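Local coordinates for protein response regulator ChrA (Corynebacterium diphtheriae, PDB 4YN8) that acts as the response regulator of a haem-sensing two-component system, probably binding DNA through a LuxR-type helix-turn-helix domain to regulate transcription, at residues Pro139-Leu143 and His180-Lys184; Leu151-Glu155 and Ala193-Arg198. The protein carries 1 engineered substitution. All coordinates share one frame; numbering follows the deposited sequence. Where two conformers were deposited one is given.

Contact 1. Residues Pro139-Leu143 and His180-Lys184; sequences PRQAL and HIYSK. With SO4 (sulfate ion), chain D.
His180 meets two side chains of the loop segment Pro139-Leu143. Its NE2 lies 3.5 Å from Arg140 NH2, the guanidinium turned 78° from the ring, and its CE1 lies 3.6 Å from Gln141 NE2, whose amide also stands steeply to the imidazole. The other ring nitrogen, ND1, is hydrogen-bonded to Glu147, which would favour this rotation of the ring in the conformer described. Tyr182 does not touch the loop; its OH donates at 2.6 Å to O1 of a sulfate, probably taken from the crystallisation liquor and also held by the backbone N of Arg190. Ser183 puts OG at the edge of the Arg140 guanidinium, where NH1 makes a weak, long bond of 3.5 Å that is nearly straight at 166°. Lys184 has the largest share of the buried surface. Its chain, bent at chi2 and chi3, runs between Arg140 and Leu143: CD sits over the centre of one guanidinium face, and CG is 4.0 Å from Leu143 CD2. The ammonium reaches the backbone: in the conformer described, NZ donates to Gln141 O at 2.6 Å, in the carbonyl plane. This bond may partly offset the proximity of like charges at Arg140 NE and Lys184 NZ. The extended loop, which follows helix 126-136, is thus strapped to the surface of helix 171-185, while Leu143 turns inward onto Ile148 and Leu151 of helix 145-155.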
loop_
_atom_site.group_PDB
_atom_site.type_symbol
_atom_site.label_atom_id
_atom_site.label_comp_id
_atom_site.label_asym_id
_atom_site.label_seq_id
_atom_site.Cartn_x
_atom_site.Cartn_y
_atom_site.Cartn_z
ATOM N N PRO A 139 8.446 4.535 -12.579
ATOM C CA PRO A 139 8.754 5.435 -13.702
ATOM C C PRO A 139 7.739 5.189 -14.770
ATOM O O PRO A 139 7.301 4.038 -14.959
ATOM C CB PRO A 139 10.137 4.998 -14.132
ATOM C CG PRO A 139 10.704 4.341 -12.893
ATOM C CD PRO A 139 9.530 3.575 -12.385
ATOM N N ARG A 140 7.260 6.257 -15.388
ATOM C CA ARG A 140 6.150 6.136 -16.331
ATOM C C ARG A 140 6.732 6.281 -17.710
ATOM O O ARG A 140 7.844 6.794 -17.891
ATOM C CB ARG A 140 5.040 7.147 -16.031
ATOM C CG ARG A 140 4.041 6.715 -14.947
ATOM C CD ARG A 140 2.679 7.463 -15.029
ATOM N NE ARG A 140 1.677 6.822 -15.913
ATOM C CZ ARG A 140 0.438 7.284 -16.144
ATOM N NH1 ARG A 140 0.024 8.421 -15.581
ATOM N NH2 ARG A 140 -0.398 6.619 -16.955
ATOM N N GLN A 141 6.058 5.675 -18.686
ATOM C CA GLN A 141 6.577 5.674 -20.045
ATOM C C GLN A 141 6.310 7.021 -20.746
ATOM O O GLN A 141 5.397 7.727 -20.409
ATOM C CB GLN A 141 5.890 4.557 -20.868
ATOM C CG GLN A 141 4.412 4.803 -21.049
ATOM C CD GLN A 141 3.695 3.720 -21.866
ATOM O OE1 GLN A 141 4.321 2.787 -22.398
ATOM N NE2 GLN A 141 2.361 3.845 -21.958
ATOM N N ALA A 142 7.081 7.305 -21.760
ATOM C CA ALA A 142 6.904 8.526 -22.528
ATOM C C ALA A 142 5.594 8.447 -23.262
ATOM O O ALA A 142 5.058 7.352 -23.481
ATOM C CB ALA A 142 8.016 8.652 -23.504
ATOM N N LEU A 143 5.066 9.585 -23.663
ATOM C CA LEU A 143 3.951 9.575 -24.598
ATOM C C LEU A 143 4.405 8.856 -25.870
ATOM O O LEU A 143 5.550 8.985 -26.330
ATOM C CB LEU A 143 3.545 11.014 -24.906
ATOM C CG LEU A 143 2.705 11.722 -23.848
ATOM C CD1 LEU A 143 2.138 12.976 -24.432
ATOM C CD2 LEU A 143 1.544 10.880 -23.444
ATOM N N HIS A 180 -5.854 8.372 -21.751
ATOM C CA HIS A 180 -4.530 8.067 -21.297
ATOM C C HIS A 180 -3.675 9.323 -21.335
ATOM O O HIS A 180 -2.898 9.564 -20.420
ATOM C CB HIS A 180 -3.877 6.998 -22.129
ATOM C CG HIS A 180 -2.624 6.463 -21.517
ATOM N ND1 HIS A 180 -1.403 6.513 -22.155
ATOM C CD2 HIS A 180 -2.396 5.883 -20.310
ATOM C CE1 HIS A 180 -0.484 5.964 -21.383
ATOM N NE2 HIS A 180 -1.057 5.585 -20.253
ATOM N N ILE A 181 -3.851 10.129 -22.386
ATOM C CA ILE A 181 -3.040 11.355 -22.517
ATOM C C ILE A 181 -3.349 12.307 -21.367
ATOM O O ILE A 181 -2.405 12.891 -20.744
ATOM C CB ILE A 181 -3.330 12.035 -23.897
ATOM C CG1 ILE A 181 -2.716 11.257 -25.042
ATOM C CG2 ILE A 181 -2.853 13.476 -23.911
ATOM C CD1 ILE A 181 -3.379 11.513 -26.390
ATOM N N TYR A 182 -4.624 12.489 -21.061
ATOM C CA TYR A 182 -5.044 13.425 -20.011
ATOM C C TYR A 182 -4.498 12.991 -18.678
ATOM O O TYR A 182 -4.066 13.806 -17.851
ATOM C CB TYR A 182 -6.579 13.488 -19.930
ATOM C CG TYR A 182 -7.296 14.136 -21.091
ATOM C CD1 TYR A 182 -6.618 14.704 -22.161
ATOM C CD2 TYR A 182 -8.676 14.180 -21.118
ATOM C CE1 TYR A 182 -7.308 15.265 -23.228
ATOM C CE2 TYR A 182 -9.351 14.757 -22.156
ATOM C CZ TYR A 182 -8.670 15.268 -23.223
ATOM O OH TYR A 182 -9.371 15.812 -24.270
ATOM N N SER A 183 -4.487 11.688 -18.457
ATOM C CA SER A 183 -3.910 11.149 -17.222
ATOM C C SER A 183 -2.395 11.473 -17.131
ATOM O O SER A 183 -1.939 11.993 -16.114
ATOM C CB SER A 183 -4.243 9.660 -17.097
ATOM O OG SER A 183 -3.319 9.001 -16.255
ATOM N N LYS A 184 -1.642 11.249 -18.200
ATOM C CA LYS A 184 -0.208 11.534 -18.251
ATOM C C LYS A 184 0.111 13.019 -18.062
ATOM O O LYS A 184 1.153 13.370 -17.479
ATOM C CB LYS A 184 0.394 11.084 -19.588
ATOM C CG LYS A 184 0.177 9.619 -19.933
ATOM C CD LYS A 184 1.099 8.752 -19.139
ATOM C CE LYS A 184 2.457 8.701 -19.806
ATOM N NZ LYS A 184 3.453 8.228 -18.823
HETATM S S SO4 D . -12.757 16.694 -23.823
HETATM O O1 SO4 D . -11.884 15.877 -24.713
HETATM O O2 SO4 D . -14.093 16.851 -24.384
HETATM O O3 SO4 D . -12.709 15.867 -22.620
HETATM O O4 SO4 D . -12.320 18.067 -23.557
#

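Contact 2. Residues Leu151-Glu155 and Ala193-Arg198; sequences LQNLE and AITAAR
Ile194 and Arg198, one turn apart on helix 190-199, both reach Glu155 on helix 145-155. The Glu155 side chain can be followed outward. CB packs on Ile194 CD1 at 3.8 Å. CG passes Ile194 CG2 and comes to 3.6 Å from Arg198 NH2. With CG anti to the backbone N (chi1 -168°) and the chain extended beyond it, the carboxylate is carried out to the arginine, where OE2 takes both bonds of a salt bridge, from NE and from NH2 of Arg198, each 3.0 Å long. The grip is side-on: the oxygen lies in the guanidinium plane, whereas the donors meet it on its anti side, somewhat out of the carboxylate plane, the two groups being turned 64° apart. Ile194 CG2 lies over one guanidinium face, offset toward its rim, so the bridge borders on apolar packing. Deeper in, Ile194 CD1 pushes against the helix backbone, 3.2 Å from Glu155 N and 3.4 Å from Leu151 O, and touches Leu154 CB at 3.6 Å. Leu151 CD2 packs loosely on the CB atoms of Ala193 and Ala197, and Leu151 also touches Leu185 of helix 171-185. The short helical segments cross at -119° with axes 9.9 Å apart, joining the first and last helices of the four-helix LuxR/GerE-type DNA-binding domain.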
loop_
_atom_site.group_PDB
_atom_site.type_symbol
_atom_site.label_atom_id
_atom_site.label_comp_id
_atom_site.label_asym_id
_atom_site.label_seq_id
_atom_site.Cartn_x
_atom_site.Cartn_y
_atom_site.Cartn_z
ATOM N N LEU A 151 -2.181 14.804 -30.019
ATOM C CA LEU A 151 -2.037 16.185 -29.433
ATOM C C LEU A 151 -1.793 17.253 -30.496
ATOM O O LEU A 151 -2.408 18.356 -30.437
ATOM C CB LEU A 151 -0.949 16.195 -28.382
ATOM C CG LEU A 151 -1.343 15.529 -27.083
ATOM C CD1 LEU A 151 -0.050 15.177 -26.343
ATOM C CD2 LEU A 151 -2.241 16.424 -26.237
ATOM N N GLN A 152 -0.940 16.953 -31.461
ATOM C CA GLN A 152 -0.607 17.916 -32.548
ATOM C C GLN A 152 -1.869 18.244 -33.335
ATOM O O GLN A 152 -2.091 19.398 -33.759
ATOM C CB GLN A 152 0.461 17.357 -33.444
ATOM C CG GLN A 152 1.806 17.338 -32.750
ATOM C CD GLN A 152 2.877 16.646 -33.493
ATOM O OE1 GLN A 152 2.636 15.683 -34.245
ATOM N NE2 GLN A 152 4.066 17.178 -33.396
ATOM N N ASN A 153 -2.723 17.242 -33.547
ATOM C CA ASN A 153 -4.008 17.532 -34.210
ATOM C C ASN A 153 -5.056 18.190 -33.329
ATOM O O ASN A 153 -5.848 19.033 -33.825
ATOM C CB ASN A 153 -4.540 16.247 -34.896
ATOM C CG ASN A 153 -3.716 15.858 -36.102
ATOM O OD1 ASN A 153 -2.761 15.071 -36.041
ATOM N ND2 ASN A 153 -4.031 16.451 -37.192
ATOM N N LEU A 154 -5.068 17.877 -32.038
ATOM C CA LEU A 154 -5.937 18.578 -31.102
ATOM C C LEU A 154 -5.579 20.079 -31.096
ATOM O O LEU A 154 -6.474 20.927 -30.946
ATOM C CB LEU A 154 -5.788 18.105 -29.653
ATOM C CG LEU A 154 -6.549 16.943 -29.051
ATOM C CD1 LEU A 154 -6.171 16.842 -27.568
ATOM C CD2 LEU A 154 -8.065 17.101 -29.237
ATOM N N GLU A 155 -4.286 20.367 -31.213
ATOM C CA GLU A 155 -3.798 21.780 -31.218
ATOM C C GLU A 155 -4.374 22.549 -32.413
ATOM O O GLU A 155 -4.573 23.764 -32.337
ATOM C CB GLU A 155 -2.276 21.806 -31.309
ATOM C CG GLU A 155 -1.682 23.184 -31.021
ATOM C CD GLU A 155 -0.174 23.290 -31.203
ATOM O OE1 GLU A 155 0.411 22.478 -31.975
ATOM O OE2 GLU A 155 0.422 24.276 -30.648
ATOM N N ALA A 193 -5.146 20.058 -21.988
ATOM C CA ALA A 193 -4.161 19.163 -22.558
ATOM C C ALA A 193 -3.215 19.878 -23.514
ATOM O O ALA A 193 -2.009 19.611 -23.539
ATOM C CB ALA A 193 -4.814 18.008 -23.291
ATOM N N ILE A 194 -3.766 20.739 -24.329
ATOM C CA ILE A 194 -2.936 21.482 -25.257
ATOM C C ILE A 194 -1.985 22.409 -24.497
ATOM O O ILE A 194 -0.791 22.453 -24.817
ATOM C CB ILE A 194 -3.756 22.301 -26.275
ATOM C CG1 ILE A 194 -4.524 21.367 -27.231
ATOM C CG2 ILE A 194 -2.859 23.242 -27.090
ATOM C CD1 ILE A 194 -3.591 20.487 -28.045
ATOM N N THR A 195 -2.514 23.145 -23.530
ATOM C CA THR A 195 -1.643 23.984 -22.670
ATOM C C THR A 195 -0.536 23.176 -21.993
ATOM O O THR A 195 0.638 23.577 -22.033
ATOM C CB THR A 195 -2.475 24.703 -21.602
ATOM O OG1 THR A 195 -3.428 25.501 -22.284
ATOM C CG2 THR A 195 -1.629 25.580 -20.736
ATOM N N ALA A 196 -0.863 22.035 -21.417
ATOM C CA ALA A 196 0.151 21.223 -20.775
ATOM C C ALA A 196 1.176 20.695 -21.778
ATOM O O ALA A 196 2.359 20.642 -21.487
ATOM C CB ALA A 196 -0.464 20.067 -20.005
ATOM N N ALA A 197 0.708 20.287 -22.967
ATOM C CA ALA A 197 1.591 19.727 -23.974
ATOM C C ALA A 197 2.556 20.808 -24.472
ATOM O O ALA A 197 3.701 20.532 -24.759
ATOM C CB ALA A 197 0.799 19.197 -25.128
ATOM N N ARG A 198 2.066 22.034 -24.541
ATOM C CA ARG A 198 2.948 23.171 -24.899
ATOM C C ARG A 198 3.978 23.506 -23.801
ATOM O O ARG A 198 5.167 23.695 -24.130
ATOM C CB ARG A 198 2.124 24.422 -25.211
ATOM C CG ARG A 198 1.330 24.308 -26.472
ATOM C CD ARG A 198 0.428 25.494 -26.653
ATOM N NE ARG A 198 -0.102 25.576 -28.009
ATOM C CZ ARG A 198 -1.048 26.428 -28.365
ATOM N NH1 ARG A 198 -1.562 27.256 -27.452
ATOM N NH2 ARG A 198 -1.409 26.466 -29.641
#

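From the N terminus the chain first builds the receiver domain with its parallel sheet, then passes helix 126-136 and enters the DNA-binding region through Pro139-Leu143, continuing into helix 145-155, which carries Leu151-Glu155. After helix 160-167 it reaches His180-Lys184 on helix 171-185, closing contact 1 across 36 residues; helix 190-199 then brings Ala193-Arg198 back to close contact 2 across 37. The segments alternate, so the two closures cross. Contact 1 ties the entry of the domain to its third helix, and both closures lie within the C-terminal LuxR-family region. They meet in shared packing: Leu143 and Ile181 both touch Leu151, and Tyr182 lies on Ala193.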